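Side-chain contacts in isoprenyl transferase (Campylobacter jejuni, PDB 3UGS), which probably condenses isopentenyl diphosphate with an allylic diphosphate such as farnesyl diphosphate, building the long cis-polyprenyl chain of undecaprenyl diphosphate: residues Ile51-Leu56 and Leu163-Asp168; Phe59-Trp64 and Leu181-Leu186; Arg80-Ala85 and Thr114-Lys119. All coordinates share one frame; numbering follows the deposited sequence.

Contact 1 of 3, residues Ile51-Leu56 and Leu163-Asp168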
loop_
_atom_site.group_PDB
_atom_site.type_symbol
_atom_site.label_atom_id
_atom_site.label_comp_id
_atom_site.label_asym_id
_atom_site.label_seq_id
_atom_site.Cartn_x
_atom_site.Cartn_y
_atom_site.Cartn_z
ATOM N N ILE A 51 -21.481 1.814 -6.232
ATOM C CA ILE A 51 -20.103 1.267 -6.157
ATOM C C ILE A 51 -20.049 0.041 -7.096
ATOM O O ILE A 51 -20.598 -0.976 -6.800
ATOM C CB ILE A 51 -19.712 0.871 -4.735
ATOM C CG1 ILE A 51 -19.643 2.128 -3.861
ATOM C CG2 ILE A 51 -18.404 0.086 -4.712
ATOM C CD1 ILE A 51 -19.305 1.862 -2.397
ATOM N N SER A 52 -19.373 0.179 -8.227
ATOM C CA SER A 52 -19.400 -0.864 -9.302
ATOM C C SER A 52 -18.575 -2.115 -8.930
ATOM O O SER A 52 -18.861 -3.226 -9.339
ATOM C CB SER A 52 -18.921 -0.326 -10.637
ATOM O OG SER A 52 -17.577 0.093 -10.542
ATOM N N ASN A 53 -17.556 -1.903 -8.127
ATOM C CA ASN A 53 -16.599 -2.969 -7.809
ATOM C C ASN A 53 -16.384 -3.117 -6.332
ATOM O O ASN A 53 -16.130 -2.133 -5.632
ATOM C CB ASN A 53 -15.231 -2.744 -8.443
ATOM C CG ASN A 53 -15.170 -3.207 -9.863
ATOM O OD1 ASN A 53 -14.621 -4.297 -10.133
ATOM N ND2 ASN A 53 -15.741 -2.420 -10.776
ATOM N N LEU A 54 -16.481 -4.366 -5.907
ATOM C CA LEU A 54 -16.276 -4.756 -4.529
ATOM C C LEU A 54 -15.250 -5.865 -4.471
ATOM O O LEU A 54 -15.436 -6.949 -5.033
ATOM C CB LEU A 54 -17.574 -5.189 -3.854
ATOM C CG LEU A 54 -17.435 -5.777 -2.458
ATOM C CD1 LEU A 54 -17.089 -4.717 -1.418
ATOM C CD2 LEU A 54 -18.733 -6.529 -2.105
ATOM N N SER A 55 -14.173 -5.564 -3.764
ATOM C CA SER A 55 -13.017 -6.436 -3.729
ATOM C C SER A 55 -12.828 -6.991 -2.354
ATOM O O SER A 55 -12.781 -6.267 -1.365
ATOM C CB SER A 55 -11.760 -5.740 -4.218
ATOM O OG SER A 55 -11.799 -5.557 -5.639
ATOM N N LEU A 56 -12.740 -8.321 -2.325
ATOM C CA LEU A 56 -12.660 -9.082 -1.051
ATOM C C LEU A 56 -11.445 -9.960 -1.016
ATOM O O LEU A 56 -11.079 -10.503 -2.013
ATOM C CB LEU A 56 -13.914 -9.945 -0.792
ATOM C CG LEU A 56 -15.249 -9.203 -0.992
ATOM C CD1 LEU A 56 -16.382 -10.224 -0.940
ATOM C CD2 LEU A 56 -15.447 -8.037 0.014
ATOM N N LEU A 163 -2.602 -5.782 -14.914
ATOM C CA LEU A 163 -2.899 -6.341 -13.590
ATOM C C LEU A 163 -4.107 -7.262 -13.712
ATOM O O LEU A 163 -4.879 -7.165 -14.630
ATOM C CB LEU A 163 -3.131 -5.273 -12.535
ATOM C CG LEU A 163 -1.930 -4.458 -12.065
ATOM C CD1 LEU A 163 -2.438 -3.189 -11.395
ATOM C CD2 LEU A 163 -1.041 -5.275 -11.138
ATOM N N ASP A 164 -4.210 -8.220 -12.791
ATOM C CA ASP A 164 -5.424 -9.072 -12.690
ATOM C C ASP A 164 -6.647 -8.160 -12.543
ATOM O O ASP A 164 -7.729 -8.474 -12.997
ATOM C CB ASP A 164 -5.395 -9.973 -11.465
ATOM C CG ASP A 164 -4.543 -11.201 -11.652
ATOM O OD1 ASP A 164 -4.007 -11.444 -12.773
ATOM O OD2 ASP A 164 -4.431 -11.962 -10.654
ATOM N N LEU A 165 -6.431 -7.046 -11.848
ATOM C CA LEU A 165 -7.471 -6.043 -11.556
ATOM C C LEU A 165 -6.965 -4.618 -11.737
ATOM O O LEU A 165 -6.520 -3.976 -10.799
ATOM C CB LEU A 165 -8.043 -6.233 -10.147
ATOM C CG LEU A 165 -9.229 -5.350 -9.752
ATOM C CD1 LEU A 165 -10.440 -5.539 -10.643
ATOM C CD2 LEU A 165 -9.556 -5.655 -8.309
ATOM N N PRO A 166 -7.089 -4.097 -12.962
ATOM C CA PRO A 166 -6.553 -2.778 -13.319
ATOM C C PRO A 166 -7.096 -1.571 -12.563
ATOM O O PRO A 166 -6.445 -0.510 -12.509
ATOM C CB PRO A 166 -6.910 -2.663 -14.814
ATOM C CG PRO A 166 -7.045 -4.073 -15.295
ATOM C CD PRO A 166 -7.709 -4.757 -14.133
ATOM N N LEU A 167 -8.248 -1.757 -11.963
ATOM C CA LEU A 167 -9.014 -0.638 -11.357
ATOM C C LEU A 167 -8.447 -0.126 -10.028
ATOM O O LEU A 167 -8.286 -0.866 -9.050
ATOM C CB LEU A 167 -10.484 -1.024 -11.155
ATOM C CG LEU A 167 -11.418 0.156 -10.830
ATOM C CD1 LEU A 167 -11.524 1.190 -11.939
ATOM C CD2 LEU A 167 -12.790 -0.378 -10.508
ATOM N N ASP A 168 -8.159 1.160 -10.008
ATOM C CA ASP A 168 -7.687 1.833 -8.761
ATOM C C ASP A 168 -8.756 1.645 -7.665
ATOM O O ASP A 168 -9.966 1.631 -7.901
ATOM C CB ASP A 168 -7.412 3.336 -8.901
ATOM C CG ASP A 168 -6.178 3.679 -9.760
ATOM O OD1 ASP A 168 -5.261 2.845 -9.921
ATOM O OD2 ASP A 168 -6.131 4.833 -10.282
#
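Leu167 lays a methyl group over the flat face of the Asn53 amide. CD2 is the branch that makes the approach: it stands 3.6 Å from ND2 of Asn53 and 3.8 Å from its CG, while Asn53 CB, a little behind, is 4.0 Å from the same methyl. The two side chains slant across one another rather than meeting end to end. The amide cannot easily turn away, because ND2 gives a hydrogen bond, lying in the amide plane, to Ser52 OG (3.1 Å, 158°), and OD1 is held by ND2 of Asn129. Leu165 comes in on the same side but beyond the oxygen end, its CD1 4.4 Å from Asn53 OD1. Its main target is the next residue on this side of the strand: CD2 touches Ser55 OG at 3.5 Å. With CG of Leu165 anti to the backbone N (chi1 -174°), the branched end is carried forward to the strand. The methyl packs against a hydroxyl whose hydrogen-bonding needs are met by His9 NE2 and Asn129 ND2. No hydrogen bond joins the two segments; the nearest CA atoms, those of Asn53 and Leu167, are 8.7 Å apart, and side chains alone fill the gap. Strand 53-60 runs between strands 9-14 and 126-134 of the parallel sheet of the cis-prenyltransferase fold: on one face apolar side chains of the loop from helix 156-161 to strand 171-175 pack on its polar Asn53 and Ser55, while Leu54 and Leu56 point to the other face, against helix 34-48.

Contact 2 of 3, residues Phe59-Trp64 and Leu181-Leu186; sequences FSTENW and LSNFLL. With FFT ((2Z,6Z)-3,7,11-trimethyldodeca-2,6,10-trien-1-yl dihydrogen phosphate), chain C.
Glu62 OE2 receives two hydrogen bonds, one from Asn183 ND2 within the chain and one from the hydroxyl of Tyr191 of the second subunit. The Asn183 bond is 3.1 Å long and fairly straight (158°), reaching OE2 on its syn side, with carboxylate and amide planes 45° apart. The same ND2 also makes a weak, bent bond to Glu62 OE1 (3.2 Å). OE1 is met more closely by Thr61 OG1, at 2.8 Å, from above the carboxylate plane. A water completes the circuit, donating to Thr61 OG1 and accepting from Asn183 ND2, 2.8 Å from each. The bend of Glu62 at chi2 (74°) turns the carboxylate to where OE1 meets Thr61 OG1 and OE2 meets Asn183 ND2, Glu62 crossing Asn183 near a right angle. The network is part of the substrate site: Ser60, Thr61 and Glu62 bind substrate, and Ser182 OG donates to phosphate oxygen O3 of the bound farnesyl monophosphate (2.6 Å). Asn63, probably the proton acceptor as in related enzymes, has OD1 3.4 Å from its carbon C12. OD1 also takes the backbone N-H of Ser60, whose OG accepts from Asn63 N in an ST motif, and Asn63 ND2 bonds to Gly224 O of the second subunit. The contact joins the turn just after strand 53-60 to the loop between strands 171-175 and 193-197; strand 126-134 is bonded alongside Phe59, whose ring rests against helix 68-88.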
loop_
_atom_site.group_PDB
_atom_site.type_symbol
_atom_site.label_atom_id
_atom_site.label_comp_id
_atom_site.label_asym_id
_atom_site.label_seq_id
_atom_site.Cartn_x
_atom_site.Cartn_y
_atom_site.Cartn_z
ATOM N N PHE A 59 -7.874 -15.422 0.530
ATOM C CA PHE A 59 -6.646 -16.198 0.769
ATOM C C PHE A 59 -5.463 -15.609 -0.043
ATOM O O PHE A 59 -5.549 -15.312 -1.262
ATOM C CB PHE A 59 -6.845 -17.682 0.382
ATOM C CG PHE A 59 -5.758 -18.622 0.895
ATOM C CD1 PHE A 59 -5.868 -19.233 2.124
ATOM C CD2 PHE A 59 -4.639 -18.907 0.125
ATOM C CE1 PHE A 59 -4.885 -20.121 2.587
ATOM C CE2 PHE A 59 -3.643 -19.769 0.574
ATOM C CZ PHE A 59 -3.756 -20.365 1.817
ATOM N N SER A 60 -4.346 -15.474 0.637
ATOM C CA SER A 60 -3.186 -14.866 0.015
ATOM C C SER A 60 -2.076 -15.838 -0.264
ATOM O O SER A 60 -2.131 -16.982 0.153
ATOM C CB SER A 60 -2.635 -13.743 0.890
ATOM O OG SER A 60 -2.117 -14.278 2.090
ATOM N N THR A 61 -1.053 -15.357 -0.966
ATOM C CA THR A 61 0.111 -16.199 -1.292
ATOM C C THR A 61 0.871 -16.628 -0.021
ATOM O O THR A 61 1.315 -17.755 0.110
ATOM C CB THR A 61 1.070 -15.553 -2.310
ATOM O OG1 THR A 61 1.310 -14.167 -1.964
ATOM C CG2 THR A 61 0.481 -15.696 -3.746
ATOM N N GLU A 62 0.977 -15.713 0.920
ATOM C CA GLU A 62 1.650 -15.990 2.242
ATOM C C GLU A 62 0.853 -16.952 3.154
ATOM O O GLU A 62 1.424 -17.704 3.941
ATOM C CB GLU A 62 1.923 -14.710 3.032
ATOM C CG GLU A 62 2.972 -13.817 2.412
ATOM C CD GLU A 62 2.409 -13.113 1.169
ATOM O OE1 GLU A 62 2.983 -13.308 0.070
ATOM O OE2 GLU A 62 1.349 -12.407 1.304
ATOM N N ASN A 63 -0.463 -16.905 3.009
ATOM C CA ASN A 63 -1.394 -17.790 3.746
ATOM C C ASN A 63 -1.065 -19.277 3.549
ATOM O O ASN A 63 -1.464 -20.145 4.339
ATOM C CB ASN A 63 -2.861 -17.560 3.369
ATOM C CG ASN A 63 -3.430 -16.251 3.934
ATOM O OD1 ASN A 63 -4.426 -15.720 3.413
ATOM N ND2 ASN A 63 -2.826 -15.738 4.971
ATOM N N TRP A 64 -0.326 -19.563 2.484
ATOM C CA TRP A 64 0.119 -20.962 2.208
ATOM C C TRP A 64 1.060 -21.503 3.257
ATOM O O TRP A 64 1.340 -22.684 3.310
ATOM C CB TRP A 64 0.759 -21.078 0.849
ATOM C CG TRP A 64 -0.230 -20.973 -0.274
ATOM C CD1 TRP A 64 -0.354 -19.960 -1.231
ATOM C CD2 TRP A 64 -1.281 -21.924 -0.581
ATOM N NE1 TRP A 64 -1.388 -20.224 -2.083
ATOM C CE2 TRP A 64 -1.975 -21.401 -1.761
ATOM C CE3 TRP A 64 -1.687 -23.119 -0.037
ATOM C CZ2 TRP A 64 -3.040 -22.082 -2.343
ATOM C CZ3 TRP A 64 -2.742 -23.785 -0.629
ATOM C CH2 TRP A 64 -3.422 -23.273 -1.747
ATOM N N LEU A 181 -1.983 -3.588 5.225
ATOM C CA LEU A 181 -2.632 -3.982 3.941
ATOM C C LEU A 181 -2.446 -5.431 3.583
ATOM O O LEU A 181 -3.141 -5.987 2.767
ATOM C CB LEU A 181 -2.175 -3.119 2.767
ATOM C CG LEU A 181 -2.569 -1.615 2.894
ATOM C CD1 LEU A 181 -2.410 -0.943 1.540
ATOM C CD2 LEU A 181 -3.985 -1.423 3.401
ATOM N N SER A 182 -1.466 -6.008 4.227
ATOM C CA SER A 182 -1.131 -7.415 4.058
ATOM C C SER A 182 -1.178 -7.885 2.611
ATOM O O SER A 182 -1.956 -8.745 2.245
ATOM C CB SER A 182 -2.043 -8.277 4.906
ATOM O OG SER A 182 -1.729 -8.059 6.253
ATOM N N ASN A 183 -0.324 -7.296 1.795
ATOM C CA ASN A 183 -0.131 -7.718 0.373
ATOM C C ASN A 183 -1.416 -7.685 -0.457
ATOM O O ASN A 183 -1.612 -8.464 -1.393
ATOM C CB ASN A 183 0.479 -9.119 0.301
ATOM C CG ASN A 183 1.373 -9.323 -0.922
ATOM O OD1 ASN A 183 1.671 -8.379 -1.645
ATOM N ND2 ASN A 183 1.794 -10.559 -1.159
ATOM N N PHE A 184 -2.291 -6.766 -0.061
ATOM C CA PHE A 184 -3.602 -6.615 -0.695
ATOM C C PHE A 184 -3.659 -5.403 -1.610
ATOM O O PHE A 184 -3.704 -4.258 -1.163
ATOM C CB PHE A 184 -4.742 -6.582 0.345
ATOM C CG PHE A 184 -6.124 -6.752 -0.247
ATOM C CD1 PHE A 184 -6.384 -7.697 -1.222
ATOM C CD2 PHE A 184 -7.172 -5.966 0.193
ATOM C CE1 PHE A 184 -7.657 -7.835 -1.755
ATOM C CE2 PHE A 184 -8.438 -6.090 -0.340
ATOM C CZ PHE A 184 -8.682 -7.034 -1.313
ATOM N N LEU A 185 -3.665 -5.683 -2.912
ATOM C CA LEU A 185 -3.876 -4.620 -3.933
ATOM C C LEU A 185 -2.990 -3.363 -3.751
ATOM O O LEU A 185 -3.401 -2.198 -3.873
ATOM C CB LEU A 185 -5.316 -4.159 -3.882
ATOM C CG LEU A 185 -6.377 -5.248 -4.139
ATOM C CD1 LEU A 185 -7.768 -4.668 -3.896
ATOM C CD2 LEU A 185 -6.215 -5.847 -5.546
ATOM N N LEU A 186 -1.737 -3.609 -3.470
ATOM C CA LEU A 186 -0.791 -2.491 -3.203
ATOM C C LEU A 186 -0.723 -1.455 -4.339
ATOM O O LEU A 186 -0.741 -0.235 -4.146
ATOM C CB LEU A 186 0.585 -3.030 -2.871
ATOM C CG LEU A 186 0.605 -3.878 -1.569
ATOM C CD1 LEU A 186 1.962 -4.605 -1.371
ATOM C CD2 LEU A 186 0.247 -3.029 -0.345
HETATM O O3 FFT C . -3.528 -8.573 8.063
HETATM P P FFT C . -4.144 -9.867 8.524
HETATM O O1 FFT C . -5.509 -9.692 9.114
HETATM O O2 FFT C . -3.145 -10.690 9.316
HETATM O O FFT C . -4.439 -10.781 7.217
HETATM C C14 FFT C . -5.496 -10.440 6.295
HETATM C C13 FFT C . -5.441 -11.307 5.057
HETATM C C11 FFT C . -6.466 -12.050 4.652
HETATM C C12 FFT C . -6.351 -12.887 3.435
HETATM C C10 FFT C . -7.802 -12.000 5.342
HETATM C C9 FFT C . -8.268 -13.358 5.778
HETATM C C8 FFT C . -9.440 -13.211 6.731
HETATM C C6 FFT C . -10.674 -13.644 6.408
HETATM C C7 FFT C . -11.834 -13.523 7.369
HETATM C C5 FFT C . -10.904 -14.270 5.061
HETATM C C4 FFT C . -12.012 -15.280 5.248
HETATM C C3 FFT C . -12.116 -16.235 4.083
HETATM C C1 FFT C . -13.254 -16.951 3.919
HETATM C C2 FFT C . -14.412 -16.796 4.892
HETATM C C FFT C . -13.353 -17.904 2.745
HETATM O O HOH W 1 2.685 -12.103 -3.358
#

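Contact 3 of 3, residues Arg80-Ala85 and Thr114-Lys119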
loop_
_atom_site.group_PDB
_atom_site.type_symbol
_atom_site.label_atom_id
_atom_site.label_comp_id
_atom_site.label_asym_id
_atom_site.label_seq_id
_atom_site.Cartn_x
_atom_site.Cartn_y
_atom_site.Cartn_z
ATOM N N ARG A 80 -18.243 -23.281 0.612
ATOM C CA ARG A 80 -19.607 -22.927 1.040
ATOM C C ARG A 80 -20.042 -21.632 0.357
ATOM O O ARG A 80 -21.141 -21.517 -0.149
ATOM C CB ARG A 80 -19.749 -22.783 2.562
ATOM C CG ARG A 80 -19.398 -24.064 3.321
ATOM C CD ARG A 80 -20.454 -24.463 4.340
ATOM N NE ARG A 80 -20.409 -23.658 5.562
ATOM C CZ ARG A 80 -19.736 -23.980 6.672
ATOM N NH1 ARG A 80 -19.022 -25.108 6.739
ATOM N NH2 ARG A 80 -19.774 -23.163 7.727
ATOM N N CYS A 81 -19.136 -20.671 0.334
ATOM C CA CYS A 81 -19.418 -19.342 -0.268
ATOM C C CYS A 81 -19.558 -19.418 -1.775
ATOM O O CYS A 81 -20.309 -18.679 -2.403
ATOM C CB CYS A 81 -18.350 -18.317 0.059
ATOM S SG CYS A 81 -18.233 -17.981 1.818
ATOM N N LEU A 82 -18.761 -20.275 -2.361
ATOM C CA LEU A 82 -18.823 -20.453 -3.814
ATOM C C LEU A 82 -20.199 -21.006 -4.221
ATOM O O LEU A 82 -20.780 -20.614 -5.213
ATOM C CB LEU A 82 -17.724 -21.382 -4.319
ATOM C CG LEU A 82 -16.347 -20.707 -4.416
ATOM C CD1 LEU A 82 -15.301 -21.695 -4.901
ATOM C CD2 LEU A 82 -16.407 -19.464 -5.294
ATOM N N ASP A 83 -20.685 -21.915 -3.403
ATOM C CA ASP A 83 -22.034 -22.516 -3.575
ATOM C C ASP A 83 -23.152 -21.477 -3.474
ATOM O O ASP A 83 -24.014 -21.377 -4.336
ATOM C CB ASP A 83 -22.278 -23.627 -2.561
ATOM C CG ASP A 83 -21.411 -24.882 -2.827
ATOM O OD1 ASP A 83 -20.982 -25.127 -3.984
ATOM O OD2 ASP A 83 -21.177 -25.625 -1.852
ATOM N N GLU A 84 -23.100 -20.674 -2.427
ATOM C CA GLU A 84 -24.053 -19.531 -2.238
ATOM C C GLU A 84 -24.085 -18.664 -3.484
ATOM O O GLU A 84 -25.131 -18.267 -3.979
ATOM C CB GLU A 84 -23.703 -18.626 -1.048
ATOM C CG GLU A 84 -24.246 -19.112 0.284
ATOM C CD GLU A 84 -25.690 -18.703 0.540
ATOM O OE1 GLU A 84 -26.233 -17.879 -0.230
ATOM O OE2 GLU A 84 -26.282 -19.215 1.525
ATOM N N ALA A 85 -22.895 -18.406 -3.984
ATOM C CA ALA A 85 -22.717 -17.545 -5.183
ATOM C C ALA A 85 -23.242 -18.233 -6.446
ATOM O O ALA A 85 -23.791 -17.612 -7.333
ATOM C CB ALA A 85 -21.253 -17.117 -5.350
ATOM N N THR A 114 -14.423 -21.228 -11.847
ATOM C CA THR A 114 -14.653 -20.981 -13.284
ATOM C C THR A 114 -16.135 -21.056 -13.594
ATOM O O THR A 114 -16.682 -20.291 -14.354
ATOM C CB THR A 114 -13.972 -22.004 -14.196
ATOM O OG1 THR A 114 -14.102 -23.285 -13.577
ATOM C CG2 THR A 114 -12.485 -21.666 -14.432
ATOM N N LEU A 115 -16.765 -21.993 -12.941
ATOM C CA LEU A 115 -18.195 -22.226 -13.108
ATOM C C LEU A 115 -19.014 -20.998 -12.760
ATOM O O LEU A 115 -19.801 -20.490 -13.576
ATOM C CB LEU A 115 -18.660 -23.389 -12.230
ATOM C CG LEU A 115 -20.004 -24.003 -12.686
ATOM C CD1 LEU A 115 -19.886 -24.658 -14.065
ATOM C CD2 LEU A 115 -20.513 -24.996 -11.633
ATOM N N VAL A 116 -18.844 -20.527 -11.536
ATOM C CA VAL A 116 -19.662 -19.373 -11.086
ATOM C C VAL A 116 -19.254 -18.162 -11.920
ATOM O O VAL A 116 -20.067 -17.337 -12.297
ATOM C CB VAL A 116 -19.561 -19.076 -9.576
ATOM C CG1 VAL A 116 -18.133 -18.756 -9.183
ATOM C CG2 VAL A 116 -20.453 -17.906 -9.174
ATOM N N GLU A 117 -17.991 -18.129 -12.286
ATOM C CA GLU A 117 -17.485 -17.044 -13.141
ATOM C C GLU A 117 -18.257 -16.959 -14.459
ATOM O O GLU A 117 -18.751 -15.922 -14.863
ATOM C CB GLU A 117 -15.997 -17.176 -13.428
ATOM C CG GLU A 117 -15.113 -16.531 -12.371
ATOM C CD GLU A 117 -13.605 -16.611 -12.682
ATOM O OE1 GLU A 117 -13.168 -17.530 -13.431
ATOM O OE2 GLU A 117 -12.838 -15.753 -12.170
ATOM N N GLU A 118 -18.325 -18.098 -15.118
ATOM C CA GLU A 118 -19.007 -18.244 -16.414
ATOM C C GLU A 118 -20.490 -17.923 -16.254
ATOM O O GLU A 118 -21.084 -17.190 -17.027
ATOM C CB GLU A 118 -18.835 -19.671 -16.977
ATOM N N LYS A 119 -21.065 -18.459 -15.201
ATOM C CA LYS A 119 -22.508 -18.285 -14.964
ATOM C C LYS A 119 -22.887 -16.801 -14.712
ATOM O O LYS A 119 -24.001 -16.347 -14.974
ATOM C CB LYS A 119 -22.945 -19.131 -13.782
ATOM C CG LYS A 119 -24.438 -19.305 -13.646
ATOM C CD LYS A 119 -24.793 -19.905 -12.284
ATOM C CE LYS A 119 -26.302 -20.123 -12.139
ATOM N NZ LYS A 119 -26.683 -20.842 -10.891
#
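Val116 of helix 107-120 packs against Leu82 and Ala85 of helix 68-88, an apolar helix-helix contact between two successive beta-alpha-beta crossovers of the cis-prenyltransferase fold. Helix 68-88 links strand 53-60 to strand 94-99, and helix 107-120 leads from there to strand 126-134. Starting at its root, Val116 CB points toward the other helix but stops short of it, 5.0 Å from Ala85 CB; the touching is left to the two methyls, which part company in a fork. CG2, anti to the valine's backbone N, takes the Ala85 branch. It stands 4.0 Å from Ala85 CB and slightly nearer the main chain of that residue, 3.9 Å from Ala85 C and 3.8 Å from Ala85 O, so it rests against backbone as much as side chain. The small alanine lets the helices come close here, with the CA atoms of Ala85 and Val116 6.9 Å apart. CG1 lies between the backbone N and the carbonyl carbon (chi1 60°) and turns to the leucine, where it is 4.3 Å from Leu82 CD2. That leucine leaves its helix to one side, yet its end comes nearer the valine, with CD2 the branch that touches. No hydrogen bond crosses between the two segments: the contact rests on these buried methyls, and Leu86, one residue beyond Ala85, adds its side chain to the valine's surroundings. Polar links flank the apolar patch, with Asp83 OD1 in a salt bridge to Lys112 NZ. Lys119, one helical turn after Val116, stretches its chain out fully and gives NZ to the backbone oxygen of Leu86.

How the contacts relate
Contacts 1 and 2 share strand 53-60, near its start and just past its end, with centres about 15 Å apart; they touch where Phe184 and Leu185 of the second pack on Ser55 and Leu56 of the first. Along the chain their segments alternate, so the loops before and after strand 171-175 pack in turn on the start of strand 53-60 and on the turn just past its end, the latter at the substrate site. Contact 3 is nested within both loops and touches neither, its centre about 18 Å from that of contact 1 and 22 Å from that of contact 2. It joins the helices that follow this strand, away from the phosphate-binding end of the site.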